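Local coordinates for tubulin-like protein CetZ2 (PDB 4B45), which binds GTP and has GTPase activity, and takes part in controlling cell shape in the archaeon Haloferax volcanii, at residues G226-A232 and G308-V314. Sequence-based numbering, arbitrary orientation.
Sequences GYASAEA and GRLASLV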
ATOM      1  N   GLY A 226       4.932   8.062  -0.742  1.00 40.25           N
ATOM      2  CA  GLY A 226       5.864   8.587  -1.716  1.00 34.14           C
ATOM      3  C   GLY A 226       7.256   8.006  -1.575  1.00 40.06           C
ATOM      4  O   GLY A 226       7.718   7.720  -0.465  1.00 43.71           O
ATOM      5  N   TYR A 227       7.938   7.847  -2.704  1.00 40.90           N
ATOM      6  CA  TYR A 227       9.313   7.366  -2.693  1.00 40.53           C
ATOM      7  C   TYR A 227      10.165   8.005  -3.798  1.00 48.41           C
ATOM      8  O   TYR A 227       9.709   8.177  -4.938  1.00 43.19           O
ATOM      9  CB  TYR A 227       9.334   5.843  -2.802  1.00 44.19           C
ATOM     10  CG  TYR A 227      10.719   5.239  -2.878  1.00 45.95           C
ATOM     11  CD1 TYR A 227      11.456   5.013  -1.731  1.00 45.40           C
ATOM     12  CD2 TYR A 227      11.282   4.892  -4.104  1.00 49.95           C
ATOM     13  CE1 TYR A 227      12.726   4.458  -1.797  1.00 50.26           C
ATOM     14  CE2 TYR A 227      12.549   4.344  -4.183  1.00 45.59           C
ATOM     15  CZ  TYR A 227      13.267   4.133  -3.024  1.00 46.70           C
ATOM     16  OH  TYR A 227      14.524   3.575  -3.092  1.00 51.49           O
ATOM     17  N   ALA A 228      11.392   8.385  -3.442  1.00 49.54           N
ATOM     18  CA  ALA A 228      12.399   8.794  -4.427  1.00 52.09           C
ATOM     19  C   ALA A 228      13.799   8.610  -3.855  1.00 51.95           C
ATOM     20  O   ALA A 228      13.991   8.695  -2.638  1.00 49.32           O
ATOM     21  CB  ALA A 228      12.187  10.241  -4.876  1.00 43.67           C
ATOM     22  N   SER A 229      14.774   8.358  -4.726  1.00 51.90           N
ATOM     23  CA  SER A 229      16.146   8.117  -4.270  1.00 49.05           C
ATOM     24  C   SER A 229      17.199   8.818  -5.120  1.00 51.84           C
ATOM     25  O   SER A 229      16.933   9.267  -6.234  1.00 49.53           O
ATOM     26  CB  SER A 229      16.453   6.620  -4.213  1.00 51.77           C
ATOM     27  OG  SER A 229      16.638   6.094  -5.517  1.00 52.96           O
ATOM     28  N   ALA A 230      18.406   8.898  -4.577  1.00 53.27           N
ATOM     29  CA  ALA A 230      19.504   9.587  -5.242  1.00 51.39           C
ATOM     30  C   ALA A 230      20.807   8.984  -4.777  1.00 51.84           C
ATOM     31  O   ALA A 230      20.896   8.459  -3.661  1.00 49.94           O
ATOM     32  CB  ALA A 230      19.479  11.047  -4.897  1.00 42.63           C
ATOM     33  N   GLU A 231      21.824   9.070  -5.621  1.00 46.77           N
ATOM     34  CA  GLU A 231      23.143   8.615  -5.224  1.00 56.22           C
ATOM     35  C   GLU A 231      23.597   9.432  -4.021  1.00 56.00           C
ATOM     36  O   GLU A 231      23.327  10.633  -3.943  1.00 50.16           O
ATOM     37  CB  GLU A 231      24.139   8.758  -6.370  1.00 63.16           C
ATOM     38  CG  GLU A 231      25.557   8.402  -5.966  1.00 79.52           C
ATOM     39  CD  GLU A 231      26.589   8.799  -7.000  1.00 94.60           C
ATOM     40  OE1 GLU A 231      26.251   8.830  -8.208  1.00 99.72           O
ATOM     41  OE2 GLU A 231      27.742   9.080  -6.599  1.00 97.68           O
ATOM     42  N   ALA A 232      24.258   8.774  -3.071  1.00 54.53           N
ATOM     43  CA  ALA A 232      24.819   9.470  -1.925  1.00 42.25           C
ATOM     44  C   ALA A 232      26.318   9.643  -2.038  1.00 50.99           C
ATOM     45  O   ALA A 232      27.054   8.715  -2.383  1.00 53.72           O
ATOM     46  CB  ALA A 232      24.474   8.760  -0.626  1.00 43.74           C
ATOM     47  N   GLY A 308      24.304   2.672  -1.381  1.00 55.74           N
ATOM     48  CA  GLY A 308      25.156   3.690  -1.970  1.00 55.32           C
ATOM     49  C   GLY A 308      24.323   4.929  -2.231  1.00 52.88           C
ATOM     50  O   GLY A 308      24.797   5.926  -2.775  1.00 54.41           O
ATOM     51  N   ARG A 309      23.067   4.862  -1.815  1.00 47.35           N
ATOM     52  CA  ARG A 309      22.105   5.910  -2.098  1.00 48.26           C
ATOM     53  C   ARG A 309      21.449   6.464  -0.835  1.00 48.54           C
ATOM     54  O   ARG A 309      21.715   6.013   0.281  1.00 45.23           O
ATOM     55  CB  ARG A 309      21.035   5.362  -3.050  1.00 46.48           C
ATOM     56  CG  ARG A 309      21.632   4.756  -4.312  1.00 53.62           C
ATOM     57  CD  ARG A 309      20.598   4.031  -5.167  1.00 60.44           C
ATOM     58  NE  ARG A 309      19.591   4.945  -5.689  1.00 58.45           N
ATOM     59  CZ  ARG A 309      19.790   5.759  -6.719  1.00 67.10           C
ATOM     60  NH1 ARG A 309      20.960   5.771  -7.342  1.00 67.33           N
ATOM     61  NH2 ARG A 309      18.819   6.564  -7.124  1.00 76.26           N
ATOM     62  N   LEU A 310      20.597   7.462  -1.038  1.00 48.33           N
ATOM     63  CA  LEU A 310      19.746   8.014   0.003  1.00 46.78           C
ATOM     64  C   LEU A 310      18.356   7.991  -0.574  1.00 46.29           C
ATOM     65  O   LEU A 310      18.191   8.112  -1.788  1.00 50.86           O
ATOM     66  CB  LEU A 310      20.086   9.482   0.258  1.00 46.04           C
ATOM     67  CG  LEU A 310      21.343   9.843   1.018  1.00 61.12           C
ATOM     68  CD1 LEU A 310      21.633  11.314   0.802  1.00 55.13           C
ATOM     69  CD2 LEU A 310      21.145   9.537   2.490  1.00 70.73           C
ATOM     70  N   ALA A 311      17.348   7.879   0.278  1.00 42.75           N
ATOM     71  CA  ALA A 311      15.988   8.001  -0.215  1.00 46.83           C
ATOM     72  C   ALA A 311      15.107   8.670   0.812  1.00 42.98           C
ATOM     73  O   ALA A 311      15.385   8.599   2.004  1.00 46.76           O
ATOM     74  CB  ALA A 311      15.419   6.639  -0.608  1.00 43.05           C
ATOM     75  N   SER A 312      14.065   9.338   0.329  1.00 41.78           N
ATOM     76  CA  SER A 312      12.999   9.825   1.180  1.00 40.91           C
ATOM     77  C   SER A 312      11.778   8.947   0.944  1.00 41.31           C
ATOM     78  O   SER A 312      11.375   8.682  -0.198  1.00 38.79           O
ATOM     79  CB  SER A 312      12.645  11.278   0.878  1.00 43.99           C
ATOM     80  OG  SER A 312      13.763  12.123   1.074  1.00 67.93           O
ATOM     81  N   LEU A 313      11.199   8.490   2.036  1.00 39.53           N
ATOM     82  CA  LEU A 313       9.999   7.694   1.979  1.00 41.42           C
ATOM     83  C   LEU A 313       9.009   8.502   2.783  1.00 40.62           C
ATOM     84  O   LEU A 313       9.205   8.705   3.983  1.00 45.73           O
ATOM     85  CB  LEU A 313      10.267   6.354   2.639  1.00 43.11           C
ATOM     86  CG  LEU A 313       9.208   5.263   2.625  1.00 43.30           C
ATOM     87  CD1 LEU A 313       9.059   4.691   1.211  1.00 45.59           C
ATOM     88  CD2 LEU A 313       9.613   4.178   3.615  1.00 47.85           C
ATOM     89  N   VAL A 314       7.983   9.021   2.118  1.00 36.69           N
ATOM     90  CA  VAL A 314       7.016   9.892   2.785  1.00 39.03           C
ATOM     91  C   VAL A 314       5.599   9.337   2.769  1.00 44.84           C
ATOM     92  O   VAL A 314       4.986   9.236   1.714  1.00 41.37           O
ATOM     93  CB  VAL A 314       6.982  11.276   2.141  1.00 39.62           C
ATOM     94  CG1 VAL A 314       5.948  12.137   2.832  1.00 44.45           C
ATOM     95  CG2 VAL A 314       8.368  11.935   2.226  1.00 38.64           C
TER
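R309 runs diagonally across to S229 on the adjacent strand, two residues before its bridge partner E231; its NE and NH2 both donate side-on to S229 OG, NH2 at 2.7 Å and NE at 3.2 Å, with the hydroxyl oxygen in the guanidinium plane. A bend at chi3 (65°) folds the chain back, laying one guanidinium face over the A230 carbonyl carbon. An alanine here would remove both donors to S229 OG and would probably uncover the A230–E231 backbone. Antiparallel backbone hydrogen bonds join G226 with V314, A228 with S312 and A230 with L310; G226 N to V314 O is nearly straight (2.7 Å, 175°). Packing is tight around buried Y227: CE1 lies 3.7 Å from A311 CB, and CD1 3.8 Å from L313 CD1. Toward exposed E231 and G308 the contact is looser, E231 OE1 staying 6.2 Å from R309 NH1, though A232 N hydrogen-bonds G308 O (2.9 Å) and A232 CB rests on L310 CG. A bound peptide packs apolar side chains on Y227 and A311, its backbone also hydrogen-bonding S229 OG. Antiparallel neighbours in the C-terminal domain's sheet, strands 222-231 and 309-319 (the latter flanked by 263-272) lie between helix 175-196, over Y227 and L313, and helix 240-252, over A228, A230 and V314, whose T246 and T247 hydroxyls hydrogen-bond S312 OG.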